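Local structure of TRAP solute Binding Protein (Uncultured marine bacterium, 5I7I) at residues 142-148 and 274-278; 170-174 and 233-237. The protein binds aromatic acids such as 3-hydroxybenzoate in the cleft between its two domains, probably delivering them to a TRAP transporter for uptake. All coordinates share one frame; numbering follows the deposited sequence.

Contact 1. Residues 142-148 and 274-278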
loop_
_atom_site.group_PDB
_atom_site.type_symbol
_atom_site.label_atom_id
_atom_site.label_comp_id
_atom_site.label_asym_id
_atom_site.label_seq_id
_atom_site.Cartn_x
_atom_site.Cartn_y
_atom_site.Cartn_z
ATOM N N PHE A 142 -1.474 5.555 -4.634
ATOM C CA PHE A 142 -1.786 6.032 -3.295
ATOM C C PHE A 142 -1.263 5.005 -2.298
ATOM O O PHE A 142 -0.526 4.089 -2.669
ATOM C CB PHE A 142 -3.275 6.358 -3.158
ATOM C CG PHE A 142 -4.228 5.238 -3.483
ATOM C CD1 PHE A 142 -4.705 5.063 -4.777
ATOM C CD2 PHE A 142 -4.695 4.396 -2.488
ATOM C CE1 PHE A 142 -5.634 4.086 -5.055
ATOM C CE2 PHE A 142 -5.628 3.420 -2.767
ATOM C CZ PHE A 142 -6.081 3.265 -4.058
ATOM N N CYS A 143 -1.603 5.159 -1.020
ATOM C CA CYS A 143 -1.008 4.300 -0.010
ATOM C C CYS A 143 -1.934 4.213 1.185
ATOM O O CYS A 143 -2.891 4.977 1.311
ATOM C CB CYS A 143 0.376 4.808 0.397
ATOM S SG CYS A 143 0.373 6.449 1.135
ATOM N N HIS A 144 -1.599 3.305 2.092
ATOM C CA HIS A 144 -2.348 3.145 3.324
ATOM C C HIS A 144 -1.822 4.093 4.408
ATOM O O HIS A 144 -0.729 4.656 4.317
ATOM C CB HIS A 144 -2.371 1.677 3.781
ATOM C CG HIS A 144 -1.034 1.007 3.970
ATOM N ND1 HIS A 144 -0.208 1.257 5.047
ATOM C CD2 HIS A 144 -0.442 0.000 3.274
ATOM C CE1 HIS A 144 0.848 0.459 4.986
ATOM N NE2 HIS A 144 0.723 -0.326 3.932
ATOM N N ALA A 145 -2.630 4.302 5.433
ATOM C CA ALA A 145 -2.129 4.995 6.611
ATOM C C ALA A 145 -0.957 4.208 7.187
ATOM O O ALA A 145 -0.840 3.010 6.957
ATOM C CB ALA A 145 -3.243 5.115 7.641
ATOM N N PRO A 146 -0.054 4.854 7.910
ATOM C CA PRO A 146 1.150 4.140 8.350
ATOM C C PRO A 146 0.863 2.794 8.991
ATOM O O PRO A 146 -0.047 2.640 9.808
ATOM C CB PRO A 146 1.801 5.110 9.328
ATOM C CG PRO A 146 1.392 6.453 8.817
ATOM C CD PRO A 146 -0.033 6.266 8.327
ATOM N N GLY A 147 1.641 1.807 8.598
ATOM C CA GLY A 147 1.496 0.486 9.163
ATOM C C GLY A 147 1.873 0.400 10.632
ATOM O O GLY A 147 2.598 1.237 11.179
ATOM N N LYS A 148 1.333 -0.642 11.273
ATOM C CA LYS A 148 1.566 -0.945 12.672
ATOM C C LYS A 148 2.201 -2.329 12.775
ATOM O O LYS A 148 2.210 -3.126 11.823
ATOM C CB LYS A 148 0.259 -0.861 13.464
ATOM C CG LYS A 148 -0.307 0.559 13.632
ATOM C CD LYS A 148 -1.150 1.071 12.452
ATOM C CE LYS A 148 -1.529 2.522 12.630
ATOM N NZ LYS A 148 -2.216 3.088 11.436
ATOM N N TRP A 274 -8.411 5.877 3.039
ATOM C CA TRP A 274 -7.562 4.927 3.754
ATOM C C TRP A 274 -7.254 5.401 5.172
ATOM O O TRP A 274 -7.148 4.573 6.084
ATOM C CB TRP A 274 -6.298 4.579 2.958
ATOM C CG TRP A 274 -6.422 3.210 2.355
ATOM C CD1 TRP A 274 -5.955 2.055 2.887
ATOM C CD2 TRP A 274 -7.111 2.856 1.149
ATOM N NE1 TRP A 274 -6.295 0.996 2.085
ATOM C CE2 TRP A 274 -6.998 1.460 1.007
ATOM C CE3 TRP A 274 -7.809 3.580 0.175
ATOM C CZ2 TRP A 274 -7.550 0.773 -0.078
ATOM C CZ3 TRP A 274 -8.343 2.896 -0.909
ATOM C CH2 TRP A 274 -8.214 1.511 -1.022
ATOM N N ASP A 275 -7.144 6.712 5.400
ATOM C CA ASP A 275 -7.039 7.194 6.769
ATOM C C ASP A 275 -8.289 6.814 7.551
ATOM O O ASP A 275 -8.214 6.341 8.691
ATOM C CB ASP A 275 -6.844 8.711 6.770
ATOM C CG ASP A 275 -5.439 9.142 6.358
ATOM O OD1 ASP A 275 -4.478 8.432 6.720
ATOM O OD2 ASP A 275 -5.314 10.187 5.694
ATOM N N GLY A 276 -9.457 7.027 6.955
ATOM C CA GLY A 276 -10.689 6.694 7.647
ATOM C C GLY A 276 -10.840 5.211 7.913
ATOM O O GLY A 276 -11.451 4.807 8.915
ATOM N N PHE A 277 -10.350 4.367 6.999
ATOM C CA PHE A 277 -10.544 2.935 7.170
ATOM C C PHE A 277 -9.841 2.409 8.417
ATOM O O PHE A 277 -10.238 1.360 8.952
ATOM C CB PHE A 277 -9.999 2.149 5.980
ATOM C CG PHE A 277 -10.690 2.385 4.648
ATOM C CD1 PHE A 277 -12.025 2.739 4.529
ATOM C CD2 PHE A 277 -9.960 2.191 3.492
ATOM C CE1 PHE A 277 -12.593 2.908 3.275
ATOM C CE2 PHE A 277 -10.519 2.366 2.260
ATOM C CZ PHE A 277 -11.842 2.719 2.143
ATOM N N GLU A 278 -8.800 3.095 8.890
ATOM C CA GLU A 278 -8.133 2.643 10.110
ATOM C C GLU A 278 -9.069 2.651 11.308
ATOM O O GLU A 278 -8.886 1.846 12.228
ATOM C CB GLU A 278 -6.923 3.523 10.448
ATOM C CG GLU A 278 -5.796 3.495 9.468
ATOM C CD GLU A 278 -5.175 2.124 9.354
ATOM O OE1 GLU A 278 -4.347 1.761 10.223
ATOM O OE2 GLU A 278 -5.538 1.387 8.413
HETATM O O HOH W 1 -5.078 2.711 5.982
#
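Glu278 OE1 is gripped from two directions: Lys148 NZ meets it at 2.8 Å in a salt bridge, and the backbone N of Trp209 gives it a second hydrogen bond. The contact lies where the chain crosses between the two domains, probably part of the hinge, of a TRAP-family solute-binding protein: 142-148 runs from strand 136-143 of one sheet to strand 148-151 of the other, past helix 264-287. Lys148 reaches OE1 on the anti side of the carboxylate, 30° out of its plane; its chain bends at chi2 (84°) and then runs extended to bring NZ there. The same ammonium group donates to Pro146 O at 2.7 Å, so the salt bridge joins a lysine already held by its own loop. The other carboxylate oxygen, Glu278 OE2, accepts from Glu210 N and from a water; that water also donates to Trp274 O and accepts from Ala145 N at 3.0 Å. With both oxygens so engaged, the carboxylate is held against rotation and probably stays ionised. Between these polar groups Ala145 CB rests on Glu278 CG at 3.5 Å, while Asp275, beside it, turns its carboxylate to the backbone N of Ala114 and Glu115. Toward the strand the chemistry becomes aromatic. The Trp274 indole is sandwiched, Phe142 CE2 on one face near the rim, the two rings oblique, and Phe277 CE2 over the centre of the other. His144, a ligand-pocket residue, touches Trp274 CD1 through its CB at 3.7 Å, while its ND1 donates to Ala145 O at 2.7 Å, nearly straight at 174°.

Contact 2. Residues 170-174 and 233-237. With 3HB (3-hydroxybenzoic acid), chain C.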
loop_
_atom_site.group_PDB
_atom_site.type_symbol
_atom_site.label_atom_id
_atom_site.label_comp_id
_atom_site.label_asym_id
_atom_site.label_seq_id
_atom_site.Cartn_x
_atom_site.Cartn_y
_atom_site.Cartn_z
ATOM N N PRO A 170 5.243 -6.716 3.543
ATOM C CA PRO A 170 4.595 -6.856 2.221
ATOM C C PRO A 170 5.541 -6.809 1.036
ATOM O O PRO A 170 5.167 -7.291 -0.047
ATOM C CB PRO A 170 3.656 -5.635 2.161
ATOM C CG PRO A 170 4.330 -4.630 3.049
ATOM C CD PRO A 170 4.877 -5.445 4.182
ATOM N N THR A 171 6.729 -6.216 1.182
ATOM C CA THR A 171 7.629 -5.968 0.069
ATOM C C THR A 171 9.062 -6.061 0.565
ATOM O O THR A 171 9.329 -6.101 1.764
ATOM C CB THR A 171 7.467 -4.557 -0.500
ATOM O OG1 THR A 171 8.074 -3.637 0.413
ATOM C CG2 THR A 171 6.009 -4.202 -0.704
ATOM N N ARG A 172 9.984 -6.067 -0.394
ATOM C CA ARG A 172 11.391 -6.182 -0.071
ATOM C C ARG A 172 11.878 -5.004 0.754
ATOM O O ARG A 172 12.689 -5.180 1.667
ATOM C CB ARG A 172 12.180 -6.294 -1.370
ATOM C CG ARG A 172 13.645 -6.584 -1.164
ATOM C CD ARG A 172 14.287 -6.961 -2.494
ATOM N NE ARG A 172 13.801 -8.241 -3.017
ATOM C CZ ARG A 172 14.149 -8.742 -4.201
ATOM N NH1 ARG A 172 14.972 -8.071 -4.993
ATOM N NH2 ARG A 172 13.676 -9.919 -4.594
ATOM N N VAL A 173 11.437 -3.794 0.429
ATOM C CA VAL A 173 11.849 -2.640 1.219
ATOM C C VAL A 173 11.383 -2.780 2.662
ATOM O O VAL A 173 12.148 -2.528 3.605
ATOM C CB VAL A 173 11.378 -1.323 0.572
ATOM C CG1 VAL A 173 11.872 -0.132 1.360
ATOM C CG2 VAL A 173 11.863 -1.233 -0.867
ATOM N N ILE A 174 10.127 -3.191 2.867
ATOM C CA ILE A 174 9.619 -3.260 4.229
ATOM C C ILE A 174 10.231 -4.421 4.990
ATOM O O ILE A 174 10.467 -4.315 6.196
ATOM C CB ILE A 174 8.083 -3.295 4.253
ATOM C CG1 ILE A 174 7.495 -2.101 3.490
ATOM C CG2 ILE A 174 7.595 -3.274 5.684
ATOM C CD1 ILE A 174 8.067 -0.756 3.892
ATOM N N LEU A 233 5.503 4.491 10.810
ATOM C CA LEU A 233 6.582 3.527 10.631
ATOM C C LEU A 233 6.946 3.356 9.166
ATOM O O LEU A 233 8.125 3.417 8.806
ATOM C CB LEU A 233 6.147 2.194 11.235
ATOM C CG LEU A 233 7.197 1.104 11.304
ATOM C CD1 LEU A 233 8.303 1.531 12.286
ATOM C CD2 LEU A 233 6.546 -0.219 11.726
ATOM N N TYR A 234 5.951 3.149 8.312
ATOM C CA TYR A 234 6.156 2.921 6.890
ATOM C C TYR A 234 4.784 2.945 6.243
ATOM O O TYR A 234 3.750 2.830 6.919
ATOM C CB TYR A 234 6.813 1.550 6.606
ATOM C CG TYR A 234 5.777 0.446 6.719
ATOM C CD1 TYR A 234 5.389 -0.043 7.951
ATOM C CD2 TYR A 234 5.129 -0.053 5.585
ATOM C CE1 TYR A 234 4.391 -0.999 8.064
ATOM C CE2 TYR A 234 4.109 -1.016 5.700
ATOM C CZ TYR A 234 3.750 -1.478 6.936
ATOM O OH TYR A 234 2.725 -2.391 7.103
ATOM N N THR A 235 4.791 3.064 4.922
ATOM C CA THR A 235 3.630 2.704 4.129
ATOM C C THR A 235 4.135 1.999 2.887
ATOM O O THR A 235 5.345 1.924 2.641
ATOM C CB THR A 235 2.774 3.925 3.765
ATOM O OG1 THR A 235 1.555 3.468 3.208
ATOM C CG2 THR A 235 3.455 4.806 2.735
ATOM N N THR A 236 3.203 1.469 2.099
ATOM C CA THR A 236 3.585 0.850 0.833
ATOM C C THR A 236 2.623 1.287 -0.274
ATOM O O THR A 236 1.403 1.361 -0.045
ATOM C CB THR A 236 3.715 -0.686 0.937
ATOM O OG1 THR A 236 4.499 -1.216 -0.134
ATOM C CG2 THR A 236 2.348 -1.373 0.960
ATOM N N PRO A 237 3.140 1.675 -1.437
ATOM C CA PRO A 237 2.265 2.185 -2.499
ATOM C C PRO A 237 1.364 1.130 -3.117
ATOM O O PRO A 237 1.791 0.017 -3.442
ATOM C CB PRO A 237 3.244 2.753 -3.525
ATOM C CG PRO A 237 4.389 3.161 -2.722
ATOM C CD PRO A 237 4.528 2.106 -1.663
HETATM C "C1'" 3HB C . -0.204 -5.496 2.633
HETATM O "O1'" 3HB C . 0.441 -5.221 3.678
HETATM O "O2'" 3HB C . 0.233 -6.361 1.831
HETATM C C1 3HB C . -1.550 -4.838 2.360
HETATM C C2 3HB C . -1.961 -3.773 3.158
HETATM C C3 3HB C . -3.175 -3.172 2.933
HETATM C C4 3HB C . -4.001 -3.633 1.943
HETATM C C5 3HB C . -3.593 -4.695 1.141
HETATM C C6 3HB C . -2.372 -5.304 1.347
HETATM O O3 3HB C . -3.559 -2.119 3.731
#
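The N-terminus of helix 172-180, beside the 3-hydroxybenzoate pocket, packs here on the segment 233-237 that leads into strand 237-243. Ile174 and Tyr234 make about half of the contact: Ile174 CG2 sits over the face of the Tyr234 ring in a CH-pi contact, 4.1 Å from the centroid and 12° off the normal, while CD1 reaches CD2 of the same ring at 3.5 Å. The two side chains cross at about a right angle. With CG1 anti to its carbonyl carbon (chi1 -55°), Ile174 brings both branches to the tyrosine. Thr171 is the N-cap of this helix, its OG1 accepting from Ile174 N at 3.2 Å in a nearly straight bond, so the cap holds the first turn whose isoleucine meets the ring. Thr171 CG2 meanwhile slides past Thr236, lying 3.4 Å from its OG1; both threonine hydroxyls are hydrogen-bonded to Glu106 OE2, which bridges the two segments. Pro170 CG lies 4.3 Å from Thr236 CG2 and 4.5 Å from Tyr234 CE2, loose apolar contacts, and Pro170 CB lies 3.5 Å from O2' of the bound 3-hydroxybenzoate. The ligand itself is hydrogen-bonded by Arg168 NH2, Tyr94 OH and Glu210 OE1.

How the contacts relate
Both contacts are buried near the centre of the chain and each holds a residue of the ligand pocket, His144 in contact 1 and Pro170 in contact 2. They meet along the neighbouring segments 142-148 and 233-237, both of which run between the two sheets: Gly147 N probably bonds to Tyr234 O at 2.9 Å, and Thr235 OG1 to His144 O at 2.8 Å. Their chemistry differs. Contact 1, against a long helix, combines a buried salt bridge and a water with an aromatic cluster, whereas contact 2, at a helix N-terminus, is mostly apolar across its interface, its threonine hydroxyls sharing an outside carboxylate.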